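Local coordinates for protein putative metallopeptidase (Shewanella baltica OS155, PDB 3IEH) that binds a zinc ion and probably hydrolyses peptide or ester bonds as a member of the M14 metallocarboxypeptidase family, at residues K14-N19 / N252-V257; T37-V42 / H88-A93; G47-Y52 / V109-F114; P127-V132 / N141-V146. One frame throughout, in Å; residues are numbered along the deposited sequence.

Interaction 1: K14-N19 / N252-V257; sequences KSDIFN and NFDQRV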
loop_
_atom_site.group_PDB
_atom_site.type_symbol
_atom_site.label_atom_id
_atom_site.label_comp_id
_atom_site.label_asym_id
_atom_site.label_seq_id
_atom_site.Cartn_x
_atom_site.Cartn_y
_atom_site.Cartn_z
ATOM N N LYS A 14 12.573 -14.712 -6.844
ATOM C CA LYS A 14 13.842 -14.066 -7.186
ATOM C C LYS A 14 13.508 -12.883 -8.067
ATOM O O LYS A 14 12.682 -12.989 -8.954
ATOM C CB LYS A 14 14.796 -15.002 -7.910
ATOM C CG LYS A 14 15.142 -16.268 -7.128
ATOM C CD LYS A 14 16.289 -17.089 -7.789
ATOM C CE LYS A 14 16.558 -18.370 -7.008
ATOM N NZ LYS A 14 15.260 -19.090 -6.718
ATOM N N SER A 15 14.127 -11.745 -7.789
ATOM C CA SER A 15 13.980 -10.539 -8.591
ATOM C C SER A 15 15.286 -10.276 -9.293
ATOM O O SER A 15 16.283 -10.128 -8.631
ATOM C CB SER A 15 13.725 -9.336 -7.689
ATOM O OG SER A 15 13.903 -8.111 -8.400
ATOM N N ASP A 16 15.302 -10.182 -10.617
ATOM C CA ASP A 16 16.549 -9.781 -11.256
ATOM C C ASP A 16 16.639 -8.281 -11.354
ATOM O O ASP A 16 17.719 -7.769 -11.564
ATOM C CB ASP A 16 16.955 -10.537 -12.555
ATOM C CG ASP A 16 15.805 -10.902 -13.449
ATOM O OD1 ASP A 16 14.649 -10.929 -12.991
ATOM O OD2 ASP A 16 16.083 -11.209 -14.628
ATOM N N ILE A 17 15.530 -7.580 -11.107
ATOM C CA ILE A 17 15.596 -6.131 -11.026
ATOM C C ILE A 17 16.475 -5.732 -9.854
ATOM O O ILE A 17 17.324 -4.870 -10.000
ATOM C CB ILE A 17 14.227 -5.454 -10.875
ATOM C CG1 ILE A 17 13.366 -5.695 -12.121
ATOM C CG2 ILE A 17 14.417 -3.945 -10.685
ATOM C CD1 ILE A 17 12.005 -5.056 -12.047
ATOM N N PHE A 18 16.288 -6.375 -8.702
ATOM C CA PHE A 18 17.078 -6.065 -7.494
ATOM C C PHE A 18 18.153 -7.110 -7.219
ATOM O O PHE A 18 18.948 -6.972 -6.290
ATOM C CB PHE A 18 16.146 -5.911 -6.278
ATOM C CG PHE A 18 15.213 -4.729 -6.391
ATOM C CD1 PHE A 18 15.656 -3.455 -6.091
ATOM C CD2 PHE A 18 13.908 -4.895 -6.839
ATOM C CE1 PHE A 18 14.823 -2.383 -6.234
ATOM C CE2 PHE A 18 13.063 -3.819 -6.978
ATOM C CZ PHE A 18 13.514 -2.558 -6.668
ATOM N N ASN A 19 18.164 -8.164 -8.031
ATOM C CA ASN A 19 19.150 -9.236 -7.913
ATOM C C ASN A 19 19.188 -9.824 -6.512
ATOM O O ASN A 19 20.248 -10.019 -5.934
ATOM C CB ASN A 19 20.539 -8.741 -8.335
ATOM C CG ASN A 19 21.533 -9.883 -8.509
ATOM O OD1 ASN A 19 21.163 -11.000 -8.878
ATOM N ND2 ASN A 19 22.796 -9.609 -8.228
ATOM N N ASN A 252 4.823 -13.313 -12.803
ATOM C CA ASN A 252 6.225 -12.988 -12.635
ATOM C C ASN A 252 6.484 -11.824 -11.660
ATOM O O ASN A 252 5.912 -10.736 -11.766
ATOM C CB ASN A 252 6.853 -12.686 -13.998
ATOM C CG ASN A 252 8.305 -12.287 -13.891
ATOM O OD1 ASN A 252 8.639 -11.153 -13.502
ATOM N ND2 ASN A 252 9.191 -13.216 -14.241
ATOM N N PHE A 253 7.398 -12.076 -10.731
ATOM C CA PHE A 253 7.669 -11.142 -9.664
ATOM C C PHE A 253 8.097 -9.737 -10.179
ATOM O O PHE A 253 7.495 -8.738 -9.761
ATOM C CB PHE A 253 8.668 -11.731 -8.666
ATOM C CG PHE A 253 8.906 -10.840 -7.490
ATOM C CD1 PHE A 253 8.012 -10.825 -6.443
ATOM C CD2 PHE A 253 10.001 -9.969 -7.455
ATOM C CE1 PHE A 253 8.207 -9.985 -5.347
ATOM C CE2 PHE A 253 10.197 -9.117 -6.370
ATOM C CZ PHE A 253 9.293 -9.134 -5.305
ATOM N N ASP A 254 9.063 -9.650 -11.099
ATOM C CA ASP A 254 9.502 -8.334 -11.602
ATOM C C ASP A 254 8.423 -7.568 -12.378
ATOM O O ASP A 254 8.380 -6.331 -12.340
ATOM C CB ASP A 254 10.810 -8.435 -12.382
ATOM C CG ASP A 254 11.997 -8.810 -11.479
ATOM O OD1 ASP A 254 12.125 -8.306 -10.335
ATOM O OD2 ASP A 254 12.823 -9.609 -11.921
ATOM N N GLN A 255 7.533 -8.290 -13.041
ATOM C CA GLN A 255 6.384 -7.662 -13.684
ATOM C C GLN A 255 5.490 -7.013 -12.637
ATOM O O GLN A 255 4.927 -5.925 -12.868
ATOM C CB GLN A 255 5.576 -8.684 -14.476
ATOM C CG GLN A 255 6.133 -8.930 -15.844
ATOM C CD GLN A 255 5.874 -7.749 -16.778
ATOM O OE1 GLN A 255 4.714 -7.378 -17.027
ATOM N NE2 GLN A 255 6.945 -7.173 -17.311
ATOM N N ARG A 256 5.368 -7.679 -11.483
ATOM C CA ARG A 256 4.554 -7.148 -10.387
ATOM C C ARG A 256 5.217 -5.905 -9.793
ATOM O O ARG A 256 4.555 -4.911 -9.545
ATOM C CB ARG A 256 4.278 -8.242 -9.340
ATOM C CG ARG A 256 3.320 -9.321 -9.869
ATOM C CD ARG A 256 3.680 -10.718 -9.371
ATOM N NE ARG A 256 3.871 -10.725 -7.932
ATOM C CZ ARG A 256 4.487 -11.693 -7.256
ATOM N NH1 ARG A 256 4.963 -12.766 -7.866
ATOM N NH2 ARG A 256 4.621 -11.589 -5.948
ATOM N N VAL A 257 6.537 -5.962 -9.607
ATOM C CA VAL A 257 7.300 -4.816 -9.129
ATOM C C VAL A 257 7.045 -3.621 -10.050
ATOM O O VAL A 257 6.734 -2.520 -9.580
ATOM C CB VAL A 257 8.817 -5.098 -9.109
ATOM C CG1 VAL A 257 9.586 -3.821 -8.769
ATOM C CG2 VAL A 257 9.156 -6.214 -8.154
HETATM O O HOH W 1 11.341 -11.925 -11.070
#
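Asp254 OD2 is gripped by the turn that follows strand 14-15: Asp16 N donates to its syn lone pair over 2.9 Å, and Ile17 N adds a longer, weak bond. The partner oxygen, Asp254 OD1, receives the hydroxyl of Ser15 on its own syn lone pair, with OG only 2.6 Å away. Ser15 OG, anti to the backbone N (chi1 166°), also accepts from Phe18 N at 3.0 Å, an ST motif that folds the turn around the carboxylate. Asp16 OD1 comes to 2.5 Å from Asp254 OD2, their carboxylate planes 40° apart, a closeness that may raise the proton affinity of the pair. Water 1 links Lys14 O to Asp254 N, so the backbones are joined as well. On the apolar side Ile17 runs antiparallel to the Asp254 side chain, its CD1 3.6 Å from Asp254 CB, while Phe18 turns its ring edge to Val257, CE2 lying 3.9 Å from CG1. Asn252 OD1 caps the helix start by accepting from Gln255 N. The turn therefore clasps the first turn of helix 253-271; Phe253 meets the Trp13 ring, and Phe18 and Val257 both reach helix 81-91, at Leu87 and His88.

Interaction 2: T37-V42 / H88-A93; sequences TRLGMV and HFLSEA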
loop_
_atom_site.group_PDB
_atom_site.type_symbol
_atom_site.label_atom_id
_atom_site.label_comp_id
_atom_site.label_asym_id
_atom_site.label_seq_id
_atom_site.Cartn_x
_atom_site.Cartn_y
_atom_site.Cartn_z
ATOM N N THR A 37 17.283 8.949 1.975
ATOM C CA THR A 37 18.332 9.925 2.288
ATOM C C THR A 37 18.625 10.793 1.065
ATOM O O THR A 37 18.814 11.995 1.203
ATOM C CB THR A 37 19.645 9.253 2.784
ATOM O OG1 THR A 37 19.383 8.516 3.978
ATOM C CG2 THR A 37 20.713 10.299 3.121
ATOM N N ARG A 38 18.639 10.184 -0.124
ATOM C CA ARG A 38 18.842 10.918 -1.361
ATOM C C ARG A 38 17.659 11.859 -1.611
ATOM O O ARG A 38 17.843 12.925 -2.141
ATOM C CB ARG A 38 19.006 9.948 -2.541
ATOM C CG ARG A 38 18.938 10.614 -3.932
ATOM C CD ARG A 38 19.148 9.628 -5.089
ATOM N NE ARG A 38 17.940 8.829 -5.386
ATOM C CZ ARG A 38 16.856 9.288 -6.021
ATOM N NH1 ARG A 38 16.767 10.552 -6.427
ATOM N NH2 ARG A 38 15.836 8.478 -6.257
ATOM N N LEU A 39 16.443 11.455 -1.247
ATOM C CA LEU A 39 15.281 12.300 -1.487
ATOM C C LEU A 39 15.056 13.369 -0.407
ATOM O O LEU A 39 14.274 14.282 -0.602
ATOM C CB LEU A 39 14.018 11.443 -1.669
ATOM C CG LEU A 39 14.004 10.627 -2.957
ATOM C CD1 LEU A 39 12.981 9.479 -2.795
ATOM C CD2 LEU A 39 13.719 11.522 -4.218
ATOM N N GLY A 40 15.723 13.268 0.732
ATOM C CA GLY A 40 15.523 14.269 1.789
ATOM C C GLY A 40 14.257 14.026 2.587
ATOM O O GLY A 40 13.754 14.919 3.248
HETATM N N MSE A 41 13.752 12.795 2.561
HETATM C CA MSE A 41 12.539 12.466 3.305
HETATM C C MSE A 41 12.787 12.290 4.788
HETATM O O MSE A 41 13.843 11.830 5.199
HETATM C CB MSE A 41 11.882 11.238 2.709
HETATM C CG MSE A 41 11.432 11.535 1.302
HETATM SE SE MSE A 41 10.153 10.302 0.680
HETATM C CE MSE A 41 8.631 10.810 1.764
ATOM N N VAL A 42 11.814 12.703 5.586
ATOM C CA VAL A 42 11.935 12.695 7.040
ATOM C C VAL A 42 11.261 11.437 7.548
ATOM O O VAL A 42 10.190 11.054 7.078
ATOM C CB VAL A 42 11.303 13.986 7.664
ATOM C CG1 VAL A 42 11.491 14.008 9.150
ATOM C CG2 VAL A 42 11.936 15.241 7.049
ATOM N N HIS A 88 11.407 0.524 -6.478
ATOM C CA HIS A 88 11.616 0.758 -7.881
ATOM C C HIS A 88 11.193 2.179 -8.249
ATOM O O HIS A 88 11.944 2.931 -8.881
ATOM C CB HIS A 88 10.828 -0.225 -8.720
ATOM C CG HIS A 88 11.022 -0.004 -10.174
ATOM N ND1 HIS A 88 10.235 0.866 -10.899
ATOM C CD2 HIS A 88 11.974 -0.455 -11.022
ATOM C CE1 HIS A 88 10.667 0.904 -12.145
ATOM N NE2 HIS A 88 11.719 0.107 -12.247
ATOM N N PHE A 89 9.988 2.527 -7.829
ATOM C CA PHE A 89 9.427 3.845 -8.062
ATOM C C PHE A 89 10.308 4.974 -7.525
ATOM O O PHE A 89 10.485 5.987 -8.190
ATOM C CB PHE A 89 8.047 3.904 -7.423
ATOM C CG PHE A 89 7.510 5.276 -7.264
ATOM C CD1 PHE A 89 6.822 5.892 -8.308
ATOM C CD2 PHE A 89 7.644 5.944 -6.056
ATOM C CE1 PHE A 89 6.290 7.145 -8.154
ATOM C CE2 PHE A 89 7.123 7.211 -5.890
ATOM C CZ PHE A 89 6.447 7.822 -6.949
ATOM N N LEU A 90 10.850 4.799 -6.323
ATOM C CA LEU A 90 11.677 5.821 -5.707
ATOM C C LEU A 90 12.991 5.972 -6.432
ATOM O O LEU A 90 13.501 7.087 -6.560
ATOM C CB LEU A 90 11.956 5.511 -4.236
ATOM C CG LEU A 90 10.709 5.598 -3.364
ATOM C CD1 LEU A 90 10.994 5.017 -1.961
ATOM C CD2 LEU A 90 10.154 7.033 -3.328
ATOM N N SER A 91 13.541 4.855 -6.898
ATOM C CA SER A 91 14.811 4.871 -7.603
ATOM C C SER A 91 14.670 5.747 -8.844
ATOM O O SER A 91 15.612 6.402 -9.254
ATOM C CB SER A 91 15.267 3.462 -7.973
ATOM O OG SER A 91 14.509 2.955 -9.051
ATOM N N GLU A 92 13.469 5.787 -9.404
ATOM C CA GLU A 92 13.202 6.600 -10.569
ATOM C C GLU A 92 12.719 8.025 -10.254
ATOM O O GLU A 92 12.379 8.766 -11.184
ATOM C CB GLU A 92 12.200 5.888 -11.473
ATOM C CG GLU A 92 12.760 4.610 -12.103
ATOM C CD GLU A 92 11.839 4.008 -13.170
ATOM O OE1 GLU A 92 10.594 4.159 -13.057
ATOM O OE2 GLU A 92 12.372 3.372 -14.116
ATOM N N ALA A 93 12.721 8.421 -8.978
ATOM C CA ALA A 93 12.224 9.729 -8.562
ATOM C C ALA A 93 13.314 10.701 -8.154
ATOM O O ALA A 93 14.382 10.290 -7.713
ATOM C CB ALA A 93 11.273 9.557 -7.410
#
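Arg38 sets out from the last turn of helix 25-39 with CG anti to its backbone N (chi1 168°), and a bend at chi3 (78°) turns NE out of line with the chain; the guanidinium then meets the carbonyl of Ala93 end-on. Both terminal nitrogens grip the one oxygen: NH1 and NH2 of Arg38 each lie 2.7 Å from Ala93 O, which sits almost in the guanidinium plane. The N-H...O angles, near 142°, are bent, as expected when two donors share one acceptor. Arg38 NH2 also passes close to Leu90 O, but at an angle too poor for a bond, and its salt bridge goes to Glu35 OE1 one turn back. Beside this polar clasp Leu39 adds apolar contact: its CD1 meets Leu90 CD2 at 3.8 Å, and Phe98 packs against it. Leu90 in turn touches Met36 and Leu105 of strand 102-106. Gly40, with positive phi, is the C-prime residue of the Schellman motif that ends helix 25-39. Two helix C-termini thus meet, an arginine on one binding a carbonyl just past the other, within the alpha/beta fold of M14 peptidases, whose helices pack on a central mixed sheet.

Interaction 3: G47-Y52 / V109-F114; sequences GEVGKY and VNPTGF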
loop_
_atom_site.group_PDB
_atom_site.type_symbol
_atom_site.label_atom_id
_atom_site.label_comp_id
_atom_site.label_asym_id
_atom_site.label_seq_id
_atom_site.Cartn_x
_atom_site.Cartn_y
_atom_site.Cartn_z
ATOM N N GLY A 47 6.668 3.199 15.892
ATOM C CA GLY A 47 6.953 2.178 16.904
ATOM C C GLY A 47 7.748 1.007 16.328
ATOM O O GLY A 47 8.348 1.106 15.241
ATOM N N GLU A 48 7.760 -0.101 17.048
ATOM C CA GLU A 48 8.500 -1.286 16.619
ATOM C C GLU A 48 7.640 -2.553 16.697
ATOM O O GLU A 48 6.643 -2.597 17.416
ATOM C CB GLU A 48 9.774 -1.457 17.451
ATOM C CG GLU A 48 9.537 -2.014 18.855
ATOM N N VAL A 49 8.022 -3.566 15.924
ATOM C CA VAL A 49 7.375 -4.874 15.966
ATOM C C VAL A 49 8.465 -5.894 15.677
ATOM O O VAL A 49 9.134 -5.836 14.640
ATOM C CB VAL A 49 6.156 -4.976 15.001
ATOM C CG1 VAL A 49 6.511 -4.533 13.623
ATOM C CG2 VAL A 49 5.582 -6.425 14.999
ATOM N N GLY A 50 8.697 -6.786 16.634
ATOM C CA GLY A 50 9.786 -7.740 16.549
ATOM C C GLY A 50 11.130 -7.156 16.149
ATOM O O GLY A 50 11.805 -7.676 15.242
ATOM N N LYS A 51 11.539 -6.062 16.775
ATOM C CA LYS A 51 12.860 -5.486 16.448
ATOM C C LYS A 51 12.893 -4.606 15.201
ATOM O O LYS A 51 13.909 -4.020 14.914
ATOM C CB LYS A 51 13.917 -6.619 16.329
ATOM C CG LYS A 51 14.719 -6.723 14.970
ATOM C CD LYS A 51 14.960 -8.174 14.516
ATOM C CE LYS A 51 16.320 -8.356 13.831
ATOM N NZ LYS A 51 16.809 -7.144 13.106
ATOM N N TYR A 52 11.813 -4.519 14.438
ATOM C CA TYR A 52 11.841 -3.685 13.244
ATOM C C TYR A 52 11.067 -2.442 13.548
ATOM O O TYR A 52 10.061 -2.505 14.228
ATOM C CB TYR A 52 11.218 -4.396 12.047
ATOM C CG TYR A 52 12.005 -5.592 11.549
ATOM C CD1 TYR A 52 13.199 -5.414 10.870
ATOM C CD2 TYR A 52 11.550 -6.895 11.748
ATOM C CE1 TYR A 52 13.917 -6.468 10.394
ATOM C CE2 TYR A 52 12.268 -7.980 11.276
ATOM C CZ TYR A 52 13.450 -7.750 10.582
ATOM O OH TYR A 52 14.204 -8.773 10.091
ATOM N N VAL A 109 4.694 -2.067 6.325
ATOM C CA VAL A 109 3.929 -2.103 7.568
ATOM C C VAL A 109 4.151 -3.389 8.413
ATOM O O VAL A 109 4.114 -3.331 9.643
ATOM C CB VAL A 109 2.431 -1.854 7.247
ATOM C CG1 VAL A 109 1.555 -2.082 8.481
ATOM C CG2 VAL A 109 2.249 -0.412 6.666
ATOM N N ASN A 110 4.446 -4.512 7.748
ATOM C CA ASN A 110 4.529 -5.831 8.355
ATOM C C ASN A 110 5.889 -6.470 8.066
ATOM O O ASN A 110 5.978 -7.441 7.297
ATOM C CB ASN A 110 3.389 -6.701 7.790
ATOM C CG ASN A 110 3.339 -8.102 8.378
ATOM O OD1 ASN A 110 4.107 -8.478 9.291
ATOM N ND2 ASN A 110 2.424 -8.900 7.846
ATOM N N PRO A 111 6.952 -5.947 8.689
ATOM C CA PRO A 111 8.292 -6.491 8.431
ATOM C C PRO A 111 8.494 -7.938 8.860
ATOM O O PRO A 111 9.239 -8.694 8.175
ATOM C CB PRO A 111 9.225 -5.556 9.228
ATOM C CG PRO A 111 8.335 -4.846 10.210
ATOM C CD PRO A 111 7.007 -4.740 9.540
ATOM N N THR A 112 7.854 -8.337 9.960
ATOM C CA THR A 112 8.057 -9.695 10.456
ATOM C C THR A 112 7.474 -10.729 9.470
ATOM O O THR A 112 8.095 -11.753 9.205
ATOM C CB THR A 112 7.529 -9.897 11.903
ATOM O OG1 THR A 112 6.097 -9.776 11.930
ATOM C CG2 THR A 112 8.185 -8.881 12.881
ATOM N N GLY A 113 6.325 -10.426 8.870
ATOM C CA GLY A 113 5.745 -11.294 7.842
ATOM C C GLY A 113 6.557 -11.281 6.565
ATOM O O GLY A 113 6.798 -12.339 5.960
ATOM N N PHE A 114 7.019 -10.085 6.185
ATOM C CA PHE A 114 7.840 -9.860 4.989
ATOM C C PHE A 114 9.162 -10.623 4.972
ATOM O O PHE A 114 9.587 -11.096 3.909
ATOM C CB PHE A 114 8.103 -8.367 4.869
ATOM C CG PHE A 114 8.886 -7.951 3.639
ATOM C CD1 PHE A 114 8.232 -7.588 2.470
ATOM C CD2 PHE A 114 10.275 -7.836 3.682
ATOM C CE1 PHE A 114 8.960 -7.158 1.343
ATOM C CE2 PHE A 114 11.004 -7.396 2.565
ATOM C CZ PHE A 114 10.362 -7.052 1.411
#
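Tyr52 slides past Pro111, the two side chains running in opposite directions: its CB is 3.4 Å from Pro111 CG, and its CG sits 3.6 Å from Pro111 CB. Chi1 of -67° sets that CG anti to the carbonyl carbon, beside Pro111 CB; separately, Thr112 CG2 lies at the ring's edge, near its plane, 4.1 Å from Tyr52 CD2. Val49 meets the same proline carbon as Tyr52 CB. Its CG1, held between the backbone N and carbonyl carbon (chi1 51°), is 3.9 Å from Pro111 CG. Thr112 CG2 wedges in between, 3.6 Å from Val49 O, and would collide with a side chain at Gly50; the hydroxyl OG1 of Thr112 instead bonds Lys122 N. No hydrogen bond joins the two segments, which meet through van der Waals contact. Tyr29 of helix 25-39 touches both Tyr52 and Pro111. An alanine in place of Tyr52 would probably leave Pro111 CB and Thr112 CG2 without the ring that packs against them and open a gap beside Tyr29. Asn110 caps the helix, its OD1 accepting from Gly113 N at 3.0 Å with the donor above the amide plane. What results is a beta hairpin with a type I' turn from Val49 to Tyr52, linking strands 42-49 and 52-58, laid against the proline-led first turn of helix 111-116.

Interaction 4: P127-V132 / N141-V146; sequences PNRGFV and NEHTSV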
loop_
_atom_site.group_PDB
_atom_site.type_symbol
_atom_site.label_atom_id
_atom_site.label_comp_id
_atom_site.label_asym_id
_atom_site.label_seq_id
_atom_site.Cartn_x
_atom_site.Cartn_y
_atom_site.Cartn_z
ATOM N N PRO A 127 -2.222 -7.411 9.842
ATOM C CA PRO A 127 -2.060 -5.986 10.084
ATOM C C PRO A 127 -3.054 -5.069 9.352
ATOM O O PRO A 127 -3.216 -3.932 9.747
ATOM C CB PRO A 127 -0.618 -5.720 9.639
ATOM C CG PRO A 127 0.068 -7.048 9.748
ATOM C CD PRO A 127 -0.976 -8.024 9.343
ATOM N N ASN A 128 -3.732 -5.579 8.330
ATOM C CA ASN A 128 -4.652 -4.787 7.516
ATOM C C ASN A 128 -6.104 -4.779 8.001
ATOM O O ASN A 128 -6.944 -4.205 7.333
ATOM C CB ASN A 128 -4.625 -5.319 6.081
ATOM C CG ASN A 128 -5.308 -4.383 5.068
ATOM O OD1 ASN A 128 -5.934 -4.844 4.112
ATOM N ND2 ASN A 128 -5.191 -3.085 5.280
ATOM N N ARG A 129 -6.417 -5.409 9.126
ATOM C CA ARG A 129 -7.780 -5.356 9.647
ATOM C C ARG A 129 -7.838 -4.732 11.063
ATOM O O ARG A 129 -6.808 -4.315 11.640
ATOM C CB ARG A 129 -8.410 -6.766 9.613
ATOM C CG ARG A 129 -7.893 -7.739 10.681
ATOM C CD ARG A 129 -8.507 -9.169 10.556
ATOM N NE ARG A 129 -9.917 -9.209 10.928
ATOM C CZ ARG A 129 -10.719 -10.264 10.799
ATOM N NH1 ARG A 129 -10.284 -11.414 10.309
ATOM N NH2 ARG A 129 -11.983 -10.166 11.184
ATOM N N GLY A 130 -9.054 -4.636 11.607
ATOM C CA GLY A 130 -9.270 -4.033 12.912
ATOM C C GLY A 130 -9.273 -2.513 12.953
ATOM O O GLY A 130 -9.158 -1.938 14.024
ATOM N N PHE A 131 -9.397 -1.837 11.814
ATOM C CA PHE A 131 -9.547 -0.380 11.840
ATOM C C PHE A 131 -11.032 -0.042 11.706
ATOM O O PHE A 131 -11.561 0.063 10.598
ATOM C CB PHE A 131 -8.772 0.279 10.710
ATOM C CG PHE A 131 -7.330 -0.094 10.669
ATOM C CD1 PHE A 131 -6.922 -1.223 9.974
ATOM C CD2 PHE A 131 -6.372 0.687 11.329
ATOM C CE1 PHE A 131 -5.572 -1.576 9.913
ATOM C CE2 PHE A 131 -5.030 0.350 11.304
ATOM C CZ PHE A 131 -4.619 -0.786 10.589
ATOM N N VAL A 132 -11.687 0.114 12.853
ATOM C CA VAL A 132 -13.111 0.399 12.934
ATOM C C VAL A 132 -13.342 1.909 13.031
ATOM O O VAL A 132 -12.546 2.618 13.647
ATOM C CB VAL A 132 -13.691 -0.227 14.199
ATOM C CG1 VAL A 132 -15.172 0.077 14.300
ATOM C CG2 VAL A 132 -13.408 -1.727 14.222
ATOM N N ASN A 141 -10.252 -2.948 17.430
ATOM C CA ASN A 141 -11.101 -4.009 17.952
ATOM C C ASN A 141 -10.156 -5.170 18.307
ATOM O O ASN A 141 -8.937 -4.954 18.342
ATOM C CB ASN A 141 -12.207 -4.391 16.960
ATOM C CG ASN A 141 -11.688 -4.968 15.689
ATOM O OD1 ASN A 141 -10.513 -5.348 15.571
ATOM N ND2 ASN A 141 -12.571 -5.044 14.701
ATOM N N GLU A 142 -10.681 -6.376 18.549
ATOM C CA GLU A 142 -9.824 -7.512 18.951
ATOM C C GLU A 142 -8.961 -8.094 17.837
ATOM O O GLU A 142 -8.151 -8.970 18.082
ATOM C CB GLU A 142 -10.647 -8.649 19.581
ATOM C CG GLU A 142 -11.385 -9.586 18.607
ATOM C CD GLU A 142 -12.684 -9.022 18.062
ATOM O OE1 GLU A 142 -12.983 -7.824 18.279
ATOM O OE2 GLU A 142 -13.414 -9.803 17.407
ATOM N N HIS A 143 -9.148 -7.642 16.611
ATOM C CA HIS A 143 -8.322 -8.103 15.513
ATOM C C HIS A 143 -7.202 -7.137 15.156
ATOM O O HIS A 143 -6.358 -7.478 14.353
ATOM C CB HIS A 143 -9.173 -8.311 14.262
ATOM C CG HIS A 143 -10.195 -9.393 14.397
ATOM N ND1 HIS A 143 -11.549 -9.132 14.425
ATOM C CD2 HIS A 143 -10.064 -10.740 14.497
ATOM C CE1 HIS A 143 -12.205 -10.272 14.545
ATOM N NE2 HIS A 143 -11.328 -11.262 14.596
ATOM N N THR A 144 -7.204 -5.926 15.707
ATOM C CA THR A 144 -6.174 -4.943 15.356
ATOM C C THR A 144 -4.815 -5.473 15.804
ATOM O O THR A 144 -4.646 -5.850 16.957
ATOM C CB THR A 144 -6.421 -3.590 16.040
ATOM O OG1 THR A 144 -7.809 -3.251 15.947
ATOM C CG2 THR A 144 -5.524 -2.501 15.441
ATOM N N SER A 145 -3.859 -5.500 14.892
ATOM C CA SER A 145 -2.530 -6.035 15.166
ATOM C C SER A 145 -1.691 -4.997 15.919
ATOM O O SER A 145 -2.134 -3.871 16.111
ATOM C CB SER A 145 -1.824 -6.376 13.845
ATOM O OG SER A 145 -1.352 -5.173 13.231
ATOM N N VAL A 146 -0.487 -5.396 16.333
ATOM C CA VAL A 146 0.493 -4.469 16.904
ATOM C C VAL A 146 0.700 -3.273 15.963
ATOM O O VAL A 146 0.671 -2.108 16.372
ATOM C CB VAL A 146 1.880 -5.153 17.068
ATOM C CG1 VAL A 146 2.900 -4.171 17.562
ATOM C CG2 VAL A 146 1.798 -6.330 18.010
HETATM O O HOH W 2 -4.289 -4.042 12.292
HETATM O O HOH W 3 -11.751 -6.521 11.768
#
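Gly130 and Thr144 form the tight half of this contact: Thr144 OG1 donates to Gly130 O at 2.7 Å, and the same hydroxyl accepts from Asn141 N at 2.9 Å. Asn141 OD1 presses to 3.2 Å from Gly130 CA while accepting from His143 N, an Asx turn; a CB at Gly130 would strike both Thr144 OG1 and Asn141 OD1. Alongside, water 2 is held among backbone atoms, donating to Pro127 O and, at 2.6 Å, to Arg129 O, while accepting from Ser145 N at 3.0 Å. Ser145 OG itself bonds Glu147 and caps the next helix at Gly148 N. The solvent side is looser. There the Arg129 guanidinium lies flat on the His143 ring, centres 3.7 Å apart and planes at 26°, with NH2 over the ring centre and Glu142 CG over the opposite face. Water 3 makes weak bonds to Arg129 NE, Gly130 N and Asn141 ND2. An alanine at His143 would probably leave the guanidinium without its flat partner and free to swing into solvent. At the inner end the Pro127 side chain lies about 5 Å from that of the zinc ligand His76, which Asn128 touches. The Asn128-Arg129 pair resembles the Asn-Arg motif that borders the substrate pocket in M14 relatives, although here Arg129 is turned onto His143.

How the interactions relate
The four contacts form two touching pairs. Interaction 2 joins interaction 1 through His88: Phe18 CZ is 3.7 Å from His88 N, and Val257 CG1 is 3.8 Å from His88 CB. Interactions 3 and 4 meet where Asn110 ND2 lies 3.5 Å from Pro127 CG, close to the zinc ligand His76. The pairs do not touch: interactions 1 and 3 come within about 7 Å (nearest atoms), while the centres of 1 and 4 are about 30 Å apart. Along the chain, interaction 1 encloses the other three, closing nearly the whole chain into one loop. The zinc, bound by His76, Glu79 and His170, lies about 9 Å from the Pro127 side chain and about 13 Å from that of Phe253; interaction 2 is remote from it.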